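Local coordinates for protein FACT-Spt16 (Cicer arietinum, PDB 5CE6) that forms the N-terminal domain of the SPT16 subunit of the histone chaperone FACT and probably takes part in binding histones H3-H4, at residues Phe74-Gly79 against Lys307-Asn312; Val96-Ser99 against Ile105-Ser108; Gly214-Asn219 against Glu245-Asp250; Glu337-Ser342 against Val406-Gln411. All blocks are in the same frame, centred on the assembly; numbering follows the deposited sequence.

Interaction 1: residues Phe74-Gly79 against Lys307-Asn312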
loop_
_atom_site.group_PDB
_atom_site.type_symbol
_atom_site.label_atom_id
_atom_site.label_comp_id
_atom_site.label_asym_id
_atom_site.label_seq_id
_atom_site.Cartn_x
_atom_site.Cartn_y
_atom_site.Cartn_z
ATOM N N PHE A 74 5.190 13.318 3.141
ATOM C CA PHE A 74 6.556 13.794 2.951
ATOM C C PHE A 74 7.188 13.274 1.663
ATOM O O PHE A 74 7.814 14.035 0.940
ATOM C CB PHE A 74 7.448 13.438 4.143
ATOM C CG PHE A 74 7.301 14.359 5.313
ATOM C CD1 PHE A 74 7.982 15.572 5.345
ATOM C CD2 PHE A 74 6.524 14.001 6.397
ATOM C CE1 PHE A 74 7.866 16.425 6.434
ATOM C CE2 PHE A 74 6.406 14.843 7.500
ATOM C CZ PHE A 74 7.075 16.053 7.520
ATOM N N LEU A 75 7.028 11.980 1.383
ATOM C CA LEU A 75 7.541 11.401 0.141
ATOM C C LEU A 75 6.875 12.019 -1.088
ATOM O O LEU A 75 7.532 12.312 -2.094
ATOM C CB LEU A 75 7.332 9.873 0.149
ATOM C CG LEU A 75 8.282 9.124 1.087
ATOM C CD1 LEU A 75 7.819 7.691 1.297
ATOM C CD2 LEU A 75 9.687 9.128 0.515
ATOM N N TRP A 76 5.563 12.210 -1.007
ATOM C CA TRP A 76 4.795 12.759 -2.114
ATOM C C TRP A 76 5.218 14.191 -2.393
ATOM O O TRP A 76 5.473 14.574 -3.538
ATOM C CB TRP A 76 3.304 12.701 -1.766
ATOM C CG TRP A 76 2.370 13.131 -2.860
ATOM C CD1 TRP A 76 2.066 12.444 -4.005
ATOM C CD2 TRP A 76 1.578 14.323 -2.884
ATOM N NE1 TRP A 76 1.150 13.151 -4.748
ATOM C CE2 TRP A 76 0.828 14.304 -4.078
ATOM C CE3 TRP A 76 1.434 15.407 -2.010
ATOM C CZ2 TRP A 76 -0.046 15.337 -4.424
ATOM C CZ3 TRP A 76 0.562 16.420 -2.346
ATOM C CH2 TRP A 76 -0.164 16.385 -3.546
ATOM N N LEU A 77 5.324 14.979 -1.329
ATOM C CA LEU A 77 5.586 16.406 -1.463
ATOM C C LEU A 77 7.062 16.696 -1.763
ATOM O O LEU A 77 7.385 17.515 -2.642
ATOM C CB LEU A 77 5.152 17.123 -0.175
ATOM C CG LEU A 77 4.627 18.559 -0.206
ATOM C CD1 LEU A 77 3.525 18.727 -1.244
ATOM C CD2 LEU A 77 4.105 18.948 1.170
ATOM N N LEU A 78 7.949 16.014 -1.039
ATOM C CA LEU A 78 9.373 16.364 -1.010
ATOM C C LEU A 78 10.286 15.312 -1.640
ATOM O O LEU A 78 11.445 15.594 -1.948
ATOM C CB LEU A 78 9.814 16.630 0.432
ATOM C CG LEU A 78 9.147 17.838 1.099
ATOM C CD1 LEU A 78 9.263 17.772 2.615
ATOM C CD2 LEU A 78 9.752 19.127 0.582
ATOM N N GLY A 79 9.770 14.102 -1.817
ATOM C CA GLY A 79 10.528 13.046 -2.467
ATOM C C GLY A 79 11.441 12.282 -1.528
ATOM O O GLY A 79 12.193 11.414 -1.968
ATOM N N LYS A 307 11.116 3.659 -6.297
ATOM C CA LYS A 307 11.067 5.078 -5.946
ATOM C C LYS A 307 9.906 5.382 -4.999
ATOM O O LYS A 307 9.216 6.400 -5.142
ATOM C CB LYS A 307 11.036 5.965 -7.198
ATOM C CG LYS A 307 12.304 5.860 -8.047
ATOM C CD LYS A 307 12.218 6.692 -9.318
ATOM C CE LYS A 307 12.147 8.174 -9.016
ATOM N NZ LYS A 307 13.389 8.654 -8.339
ATOM N N SER A 308 9.725 4.488 -4.025
ATOM C CA SER A 308 8.676 4.558 -2.996
ATOM C C SER A 308 7.284 4.109 -3.426
ATOM O O SER A 308 6.388 4.078 -2.593
ATOM C CB SER A 308 8.599 5.931 -2.310
ATOM O OG SER A 308 9.831 6.239 -1.684
ATOM N N TYR A 309 7.106 3.757 -4.702
ATOM C CA TYR A 309 5.795 3.320 -5.196
ATOM C C TYR A 309 5.664 1.811 -5.163
ATOM O O TYR A 309 6.498 1.102 -5.726
ATOM C CB TYR A 309 5.510 3.878 -6.606
ATOM C CG TYR A 309 5.218 5.350 -6.516
ATOM C CD1 TYR A 309 6.256 6.280 -6.468
ATOM C CD2 TYR A 309 3.910 5.810 -6.382
ATOM C CE1 TYR A 309 6.004 7.629 -6.326
ATOM C CE2 TYR A 309 3.645 7.173 -6.241
ATOM C CZ TYR A 309 4.695 8.066 -6.206
ATOM O OH TYR A 309 4.442 9.411 -6.064
ATOM N N CYS A 310 4.610 1.340 -4.506
ATOM C CA CYS A 310 4.425 -0.080 -4.240
ATOM C C CYS A 310 3.717 -0.792 -5.385
ATOM O O CYS A 310 3.060 -0.173 -6.226
ATOM C CB CYS A 310 3.583 -0.289 -2.971
ATOM S SG CYS A 310 4.335 0.341 -1.456
ATOM N N SER A 311 3.845 -2.115 -5.382
ATOM C CA SER A 311 3.137 -2.984 -6.316
ATOM C C SER A 311 2.940 -4.295 -5.599
ATOM O O SER A 311 3.543 -4.528 -4.548
ATOM C CB SER A 311 3.932 -3.188 -7.613
ATOM O OG SER A 311 5.166 -3.852 -7.353
ATOM N N ASN A 312 2.111 -5.167 -6.156
ATOM C CA ASN A 312 1.846 -6.424 -5.481
ATOM C C ASN A 312 1.440 -7.506 -6.463
ATOM O O ASN A 312 0.802 -7.217 -7.478
ATOM C CB ASN A 312 0.709 -6.266 -4.483
ATOM C CG ASN A 312 0.599 -7.461 -3.570
ATOM O OD1 ASN A 312 1.581 -7.850 -2.935
ATOM N ND2 ASN A 312 -0.575 -8.071 -3.518
#

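Interaction 2: residues Val96-Ser99 against Ile105-Ser108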
loop_
_atom_site.group_PDB
_atom_site.type_symbol
_atom_site.label_atom_id
_atom_site.label_comp_id
_atom_site.label_asym_id
_atom_site.label_seq_id
_atom_site.Cartn_x
_atom_site.Cartn_y
_atom_site.Cartn_z
ATOM N N VAL A 96 7.815 23.980 10.077
ATOM C CA VAL A 96 8.494 22.701 10.168
ATOM C C VAL A 96 9.346 22.700 11.423
ATOM O O VAL A 96 10.066 23.655 11.668
ATOM C CB VAL A 96 9.390 22.456 8.944
ATOM C CG1 VAL A 96 10.006 21.074 9.001
ATOM C CG2 VAL A 96 8.582 22.606 7.646
ATOM N N LEU A 97 9.233 21.648 12.229
ATOM C CA LEU A 97 10.102 21.472 13.394
ATOM C C LEU A 97 10.969 20.261 13.098
ATOM O O LEU A 97 10.453 19.157 12.934
ATOM C CB LEU A 97 9.270 21.225 14.657
ATOM C CG LEU A 97 10.043 20.962 15.952
ATOM C CD1 LEU A 97 11.089 22.034 16.168
ATOM C CD2 LEU A 97 9.088 20.910 17.130
ATOM N N CYS A 98 12.281 20.468 13.005
ATOM C CA CYS A 98 13.186 19.419 12.537
ATOM C C CYS A 98 14.620 19.725 12.930
ATOM O O CYS A 98 14.899 20.780 13.490
ATOM C CB CYS A 98 13.100 19.289 11.012
ATOM S SG CYS A 98 13.619 20.770 10.105
ATOM N N SER A 99 15.525 18.806 12.608
ATOM C CA SER A 99 16.953 18.991 12.878
ATOM C C SER A 99 17.549 20.105 12.015
ATOM O O SER A 99 16.974 20.481 10.993
ATOM C CB SER A 99 17.696 17.684 12.604
ATOM O OG SER A 99 17.687 17.398 11.216
ATOM N N ILE A 105 18.306 21.683 4.332
ATOM C CA ILE A 105 17.786 21.074 3.121
ATOM C C ILE A 105 16.495 21.770 2.691
ATOM O O ILE A 105 16.300 22.061 1.510
ATOM C CB ILE A 105 17.529 19.570 3.332
ATOM C CG1 ILE A 105 18.845 18.846 3.615
ATOM C CG2 ILE A 105 16.833 18.969 2.115
ATOM C CD1 ILE A 105 18.668 17.446 4.156
ATOM N N LEU A 106 15.628 22.057 3.658
ATOM C CA LEU A 106 14.327 22.659 3.370
ATOM C C LEU A 106 14.401 24.137 2.992
ATOM O O LEU A 106 13.422 24.700 2.508
ATOM C CB LEU A 106 13.365 22.451 4.543
ATOM C CG LEU A 106 12.883 21.019 4.744
ATOM C CD1 LEU A 106 12.097 20.857 6.033
ATOM C CD2 LEU A 106 12.035 20.564 3.555
ATOM N N GLU A 107 15.553 24.767 3.212
ATOM C CA GLU A 107 15.749 26.154 2.784
ATOM C C GLU A 107 15.379 26.348 1.313
ATOM O O GLU A 107 14.844 27.387 0.927
ATOM C CB GLU A 107 17.196 26.595 3.020
ATOM C CG GLU A 107 17.515 26.935 4.464
ATOM C CD GLU A 107 16.841 28.214 4.925
ATOM O OE1 GLU A 107 16.469 29.038 4.063
ATOM O OE2 GLU A 107 16.684 28.395 6.150
ATOM N N SER A 108 15.642 25.327 0.506
ATOM C CA SER A 108 15.479 25.423 -0.941
ATOM C C SER A 108 14.023 25.485 -1.409
ATOM O O SER A 108 13.756 25.871 -2.546
ATOM C CB SER A 108 16.186 24.254 -1.631
ATOM O OG SER A 108 15.598 23.019 -1.265
#

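Interaction 3: residues Gly214-Asn219 against Glu245-Asp250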
loop_
_atom_site.group_PDB
_atom_site.type_symbol
_atom_site.label_atom_id
_atom_site.label_comp_id
_atom_site.label_asym_id
_atom_site.label_seq_id
_atom_site.Cartn_x
_atom_site.Cartn_y
_atom_site.Cartn_z
ATOM N N GLY A 214 6.439 -8.842 -10.952
ATOM C CA GLY A 214 6.038 -9.931 -11.821
ATOM C C GLY A 214 7.215 -10.768 -12.281
ATOM O O GLY A 214 7.115 -12.002 -12.367
ATOM N N SER A 215 8.330 -10.103 -12.573
ATOM C CA SER A 215 9.531 -10.792 -13.033
ATOM C C SER A 215 10.072 -11.717 -11.949
ATOM O O SER A 215 10.539 -12.824 -12.237
ATOM C CB SER A 215 10.618 -9.794 -13.433
ATOM O OG SER A 215 10.147 -8.897 -14.413
ATOM N N VAL A 216 10.025 -11.245 -10.710
ATOM C CA VAL A 216 10.446 -12.046 -9.572
ATOM C C VAL A 216 9.559 -13.287 -9.411
ATOM O O VAL A 216 10.060 -14.393 -9.211
ATOM C CB VAL A 216 10.472 -11.203 -8.279
ATOM C CG1 VAL A 216 10.612 -12.083 -7.048
ATOM C CG2 VAL A 216 11.600 -10.186 -8.351
ATOM N N MET A 217 8.245 -13.113 -9.523
ATOM C CA MET A 217 7.337 -14.258 -9.413
ATOM C C MET A 217 7.587 -15.256 -10.534
ATOM O O MET A 217 7.714 -16.461 -10.300
ATOM C CB MET A 217 5.871 -13.808 -9.443
ATOM C CG MET A 217 4.880 -14.971 -9.402
ATOM S SD MET A 217 4.880 -15.821 -7.813
ATOM C CE MET A 217 3.931 -14.684 -6.829
ATOM N N LYS A 218 7.663 -14.752 -11.757
ATOM C CA LYS A 218 7.787 -15.624 -12.917
ATOM C C LYS A 218 9.162 -16.277 -13.028
ATOM O O LYS A 218 9.271 -17.490 -13.254
ATOM C CB LYS A 218 7.492 -14.849 -14.204
ATOM C CG LYS A 218 7.267 -15.751 -15.414
ATOM C CD LYS A 218 7.320 -14.967 -16.716
ATOM C CE LYS A 218 7.129 -15.871 -17.929
ATOM N NZ LYS A 218 5.700 -16.258 -18.126
ATOM N N ASN A 219 10.209 -15.475 -12.870
ATOM C CA ASN A 219 11.556 -15.932 -13.187
ATOM C C ASN A 219 12.356 -16.433 -11.993
ATOM O O ASN A 219 13.384 -17.085 -12.167
ATOM C CB ASN A 219 12.331 -14.839 -13.923
ATOM C CG ASN A 219 11.664 -14.438 -15.221
ATOM O OD1 ASN A 219 11.202 -15.289 -15.983
ATOM N ND2 ASN A 219 11.604 -13.138 -15.476
ATOM N N GLU A 245 13.517 -11.990 -1.280
ATOM C CA GLU A 245 13.985 -10.646 -0.930
ATOM C C GLU A 245 15.261 -10.286 -1.669
ATOM O O GLU A 245 15.380 -9.193 -2.224
ATOM C CB GLU A 245 14.267 -10.543 0.567
ATOM C CG GLU A 245 13.133 -9.982 1.400
ATOM C CD GLU A 245 13.596 -9.583 2.795
ATOM O OE1 GLU A 245 14.636 -8.901 2.908
ATOM O OE2 GLU A 245 12.920 -9.958 3.774
ATOM N N LYS A 246 16.227 -11.200 -1.645
ATOM C CA LYS A 246 17.520 -10.962 -2.277
ATOM C C LYS A 246 17.389 -10.668 -3.766
ATOM O O LYS A 246 18.109 -9.830 -4.310
ATOM C CB LYS A 246 18.440 -12.162 -2.075
ATOM C CG LYS A 246 18.859 -12.356 -0.642
ATOM C CD LYS A 246 20.045 -13.304 -0.546
ATOM C CE LYS A 246 19.652 -14.648 0.038
ATOM N NZ LYS A 246 20.832 -15.567 0.146
ATOM N N VAL A 247 16.470 -11.366 -4.419
ATOM C CA VAL A 247 16.255 -11.182 -5.853
ATOM C C VAL A 247 15.593 -9.832 -6.142
ATOM O O VAL A 247 15.924 -9.164 -7.125
ATOM C CB VAL A 247 15.427 -12.341 -6.440
ATOM C CG1 VAL A 247 15.106 -12.077 -7.881
ATOM C CG2 VAL A 247 16.191 -13.653 -6.309
ATOM N N ILE A 248 14.654 -9.432 -5.291
ATOM C CA ILE A 248 14.024 -8.119 -5.431
ATOM C C ILE A 248 15.060 -7.004 -5.320
ATOM O O ILE A 248 15.105 -6.105 -6.166
ATOM C CB ILE A 248 12.917 -7.903 -4.380
ATOM C CG1 ILE A 248 11.762 -8.879 -4.612
ATOM C CG2 ILE A 248 12.389 -6.481 -4.433
ATOM C CD1 ILE A 248 10.793 -8.914 -3.464
ATOM N N LEU A 249 15.908 -7.092 -4.296
ATOM C CA LEU A 249 16.901 -6.051 -4.008
ATOM C C LEU A 249 18.093 -6.068 -4.963
ATOM O O LEU A 249 18.847 -5.095 -5.050
ATOM C CB LEU A 249 17.365 -6.145 -2.552
ATOM C CG LEU A 249 16.245 -5.958 -1.524
ATOM C CD1 LEU A 249 16.772 -6.098 -0.115
ATOM C CD2 LEU A 249 15.558 -4.613 -1.693
ATOM N N ASP A 250 18.270 -7.174 -5.674
ATOM C CA ASP A 250 19.214 -7.209 -6.780
ATOM C C ASP A 250 18.497 -7.701 -8.029
ATOM O O ASP A 250 18.747 -8.812 -8.495
ATOM C CB ASP A 250 20.412 -8.100 -6.464
ATOM C CG ASP A 250 21.487 -8.018 -7.526
ATOM O OD1 ASP A 250 21.486 -7.029 -8.293
ATOM O OD2 ASP A 250 22.323 -8.942 -7.599
#

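Interaction 4: residues Glu337-Ser342 against Val406-Gln411. With ACT (acetate ion), chain C.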
loop_
_atom_site.group_PDB
_atom_site.type_symbol
_atom_site.label_atom_id
_atom_site.label_comp_id
_atom_site.label_asym_id
_atom_site.label_seq_id
_atom_site.Cartn_x
_atom_site.Cartn_y
_atom_site.Cartn_z
ATOM N N GLU A 337 -11.061 -11.942 -11.878
ATOM C CA GLU A 337 -11.163 -11.308 -13.193
ATOM C C GLU A 337 -12.402 -10.421 -13.269
ATOM O O GLU A 337 -12.396 -9.402 -13.963
ATOM C CB GLU A 337 -11.234 -12.356 -14.305
ATOM C CG GLU A 337 -9.953 -13.146 -14.534
ATOM C CD GLU A 337 -10.184 -14.389 -15.399
ATOM O OE1 GLU A 337 -11.319 -14.926 -15.418
ATOM O OE2 GLU A 337 -9.225 -14.831 -16.061
ATOM N N ALA A 338 -13.464 -10.815 -12.568
ATOM C CA ALA A 338 -14.703 -10.037 -12.562
ATOM C C ALA A 338 -14.522 -8.717 -11.814
ATOM O O ALA A 338 -15.079 -7.688 -12.212
ATOM C CB ALA A 338 -15.872 -10.850 -11.974
ATOM N N VAL A 339 -13.752 -8.744 -10.727
ATOM C CA VAL A 339 -13.430 -7.505 -10.033
ATOM C C VAL A 339 -12.654 -6.591 -10.961
ATOM O O VAL A 339 -12.981 -5.408 -11.097
ATOM C CB VAL A 339 -12.615 -7.752 -8.751
ATOM C CG1 VAL A 339 -12.256 -6.435 -8.085
ATOM C CG2 VAL A 339 -13.426 -8.605 -7.792
ATOM N N ILE A 340 -11.623 -7.139 -11.592
ATOM C CA ILE A 340 -10.776 -6.337 -12.482
ATOM C C ILE A 340 -11.601 -5.734 -13.612
ATOM O O ILE A 340 -11.459 -4.545 -13.947
ATOM C CB ILE A 340 -9.618 -7.190 -13.038
ATOM C CG1 ILE A 340 -8.666 -7.573 -11.895
ATOM C CG2 ILE A 340 -8.875 -6.438 -14.127
ATOM C CD1 ILE A 340 -7.589 -8.576 -12.305
ATOM N N GLY A 341 -12.484 -6.547 -14.184
ATOM C CA GLY A 341 -13.323 -6.097 -15.280
ATOM C C GLY A 341 -14.337 -5.048 -14.875
ATOM O O GLY A 341 -14.865 -4.333 -15.727
ATOM N N SER A 342 -14.621 -4.958 -13.579
ATOM C CA SER A 342 -15.596 -3.996 -13.078
ATOM C C SER A 342 -14.958 -2.700 -12.607
ATOM O O SER A 342 -15.658 -1.729 -12.328
ATOM C CB SER A 342 -16.424 -4.601 -11.942
ATOM O OG SER A 342 -17.232 -5.664 -12.403
ATOM N N VAL A 406 -5.584 -5.605 -6.552
ATOM C CA VAL A 406 -6.776 -6.429 -6.562
ATOM C C VAL A 406 -6.371 -7.797 -6.053
ATOM O O VAL A 406 -5.755 -8.582 -6.769
ATOM C CB VAL A 406 -7.388 -6.542 -7.969
ATOM C CG1 VAL A 406 -8.632 -7.426 -7.950
ATOM C CG2 VAL A 406 -7.732 -5.150 -8.503
ATOM N N SER A 407 -6.734 -8.063 -4.803
ATOM C CA SER A 407 -6.229 -9.214 -4.072
ATOM C C SER A 407 -7.446 -9.886 -3.464
ATOM O O SER A 407 -8.125 -9.318 -2.609
ATOM C CB SER A 407 -5.235 -8.746 -2.992
ATOM O OG SER A 407 -4.747 -9.827 -2.188
ATOM N N LEU A 408 -7.743 -11.084 -3.956
ATOM C CA LEU A 408 -8.977 -11.764 -3.613
ATOM C C LEU A 408 -8.671 -13.217 -3.253
ATOM O O LEU A 408 -7.849 -13.874 -3.912
ATOM C CB LEU A 408 -9.930 -11.706 -4.817
ATOM C CG LEU A 408 -11.332 -12.268 -4.584
ATOM C CD1 LEU A 408 -12.121 -11.361 -3.655
ATOM C CD2 LEU A 408 -12.065 -12.455 -5.914
ATOM N N GLY A 409 -9.305 -13.714 -2.196
ATOM C CA GLY A 409 -9.028 -15.067 -1.765
ATOM C C GLY A 409 -10.209 -15.854 -1.252
ATOM O O GLY A 409 -11.317 -15.333 -1.084
ATOM N N PHE A 410 -9.968 -17.140 -1.018
ATOM C CA PHE A 410 -10.899 -17.979 -0.283
ATOM C C PHE A 410 -10.196 -18.385 0.992
ATOM O O PHE A 410 -9.058 -18.859 0.937
ATOM C CB PHE A 410 -11.241 -19.238 -1.077
ATOM C CG PHE A 410 -12.353 -19.060 -2.067
ATOM C CD1 PHE A 410 -13.604 -18.628 -1.654
ATOM C CD2 PHE A 410 -12.146 -19.348 -3.417
ATOM C CE1 PHE A 410 -14.647 -18.486 -2.580
ATOM C CE2 PHE A 410 -13.170 -19.211 -4.347
ATOM C CZ PHE A 410 -14.422 -18.771 -3.934
ATOM N N GLN A 411 -10.868 -18.209 2.127
ATOM C CA GLN A 411 -10.277 -18.548 3.432
ATOM C C GLN A 411 -10.954 -19.742 4.063
ATOM O O GLN A 411 -12.178 -19.758 4.214
ATOM C CB GLN A 411 -10.392 -17.371 4.408
ATOM C CG GLN A 411 -10.241 -16.019 3.763
ATOM C CD GLN A 411 -10.338 -14.890 4.763
ATOM O OE1 GLN A 411 -11.347 -14.182 4.826
ATOM N NE2 GLN A 411 -9.285 -14.708 5.548
HETATM C C ACT C . -7.278 -9.347 0.908
HETATM O O ACT C . -7.932 -8.585 0.148
HETATM O OXT ACT C . -6.490 -10.159 0.358
HETATM C CH3 ACT C . -7.410 -9.269 2.403
#

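Interaction 1: residues Phe74-Gly79 against Lys307-Asn312
The phenol oxygen of Y309 hydrogen-bonds to E202 at the start of helix 200-230 and also comes up to W76, meeting the indole at its edge, near the ring plane. Here helix 69-78 of the N-terminal lobe faces a beta hairpin of the lobe with the aminopeptidase-like (M24) fold, so this contact is part of the seam between them. The OH of Y309 stays 4.4 Å from CD1 of W76, a loose touch in which the tyrosine offers the indole its polar end. R32 adds a cation-pi contact to W76 and a hydrogen bond to its carbonyl, while F195 meets the indole edge-to-face.

Two residues, K307 and S308, turn the chain from strand 296-306 into strand 309-319. Both have positive phi, the pattern of a type I' turn. The turn carries S308 to the helix, where its CA is 7.6 Å from the CA of L75. Serine is small enough to let the turn come this close, and its CB and OG lie against L75. The leucine lays its two methyls over that small side chain, a van der Waals contact with no hydrogen bond between the two segments. CG of L75 lies opposite the carbonyl carbon (chi1 -73°), which sends both methyls across to the serine. CD2 of L75 comes within 3.6 Å of OG of S308, and CD1 of L75 is 3.9 Å from the same oxygen.

Interaction 2: residues Val96-Ser99 against Ile105-Ser108
V96 and L106 meet tip to tip, with CG1 of V96 3.6 Å from CD1 of L106, the closest approach between segments 96-99 and 105-108. Rotamers decide which methyls do the touching. In V96, CG1 is set opposite the backbone N (chi1 -176°) and points at the helix, while CG2 takes the place beside the N. L106 has CG turned from its own carbonyl carbon (chi1 -71°), and with an extended second torsion the CD1 methyl is carried out to the strand.

C98, two residues on, is on the same face of the strand as V96. Its sulfur is tucked between the backbone N and carbonyl carbon (chi1 63°), and SG of C98 reaches CD1 of L106 at 4.3 Å. One leucine methyl thus serves both strand residues. The residue types fit the place: a beta-branched valine suits an extended strand, a slim cysteine leaves room for the helix, and a long leucine spans the gap between helix and sheet. L97, between them, turns to the other face and packs on helix 133-145.

S99 is the N-cap of helix 100-106, with OG bonded to the N of K102. Beyond L106, OG of S108 donates to O of I105 at 3.0 Å, almost straight along the carbonyl. The backbones of V96 and C98 also hydrogen-bond to strand 120-125 and the residue just after it; this strand runs parallel alongside, and helices 100-106 and 110-117 bridge the two strands, making a beta-alpha-beta crossover.

Interaction 3: residues Gly214-Asn219 against Glu245-Asp250
Two helices of the aminopeptidase-like (M24) fold, 200-230 and 237-249, pack together here through a small group of buried aliphatic side chains. V216 is at the centre. Its CG2 lies 4.0 Å from CG1 of V247 and also 4.0 Å from CG1 of I248, so a single methyl rests against two consecutive residues of the partner helix. The second branch, CG1 of V216, adds a contact of 4.2 Å to CG1 of I248.

The two encounters differ in direction. The side chains of V216 and V247 slide past one another in opposite senses, whereas V216 and I248 cross at about a right angle. With CG1 opposite the backbone N (chi1 168°), V216 has both methyls turned to the other helix. Valine suits this point because the backbones are close, the CA atoms of V216 and I248 being 6.7 Å apart, and a short branched side chain fits between backbones this close. The longer I248 can touch V216 and still reach strands 263-265 and 296-306, while M217 packs on strand 309-319. The helix pair is thereby laid on the sheet, as the outer helical layer is in the pita-bread fold of M24 enzymes.

Interaction 4: residues Glu337-Ser342 against Val406-Gln411
Helix 337-342 and strand 406-411 run roughly antiparallel, at 151° between their directions, with axes 9.2 Å apart at closest approach. Three branched aliphatic side chains bear the main contact. CG1 of V406 is the shared point, 3.8 Å from CG1 of V339 and 3.9 Å from CG1 of I340. V339 and V406 pass each other in opposite directions, while the side chain of I340 meets V406 at a slant. Placing CG1 of V406 opposite the backbone N (chi1 179°) is what brings that methyl to both helix residues. L408, the next strand residue on the same face, makes a looser touch, its CD2 standing 4.5 Å from CG2 of V339.

Valine, favoured in strands, gives V406 a compact branched surface, and the longer L408 also reaches L332 and A335, earlier in helix 323-342. V339 also packs on A356 of helix 349-363. S407, between V406 and L408, turns its hydroxyl to the other face, where OG is 3.1 Å from OXT of an acetate ion, probably from the crystallisation liquor; that bond is not settled, since another acceptor competes for the proton. Helices thus lie on one face of the strand and the acetate sits by S407 on the other, which fits the pita-bread fold of M24 peptidases, whose sheets bear helices outside and enclose a pocket within.

Overall arrangement
Interactions 2, 3 and 4 are buried and purely aliphatic or sulfur-aliphatic across their segments, whereas interaction 1 is partly buried and mixes apolar with polar groups. This follows their places: interaction 1 spans the two lobes, interaction 2 belongs wholly to the N-terminal lobe, and interactions 3 and 4 lie in the M24 part, with centres about 23 Å apart. Helix-on-sheet packing serves interactions 2 and 4, which sit on opposite sides of the chain's centre; interaction 3 joins helix to helix. Interactions 1 and 2 touch, CD2 of L78 lying 4.0 Å from CD2 of L106, so helix 69-78, which faces the M24 part at interaction 1, also packs on helix 100-106 within its own lobe.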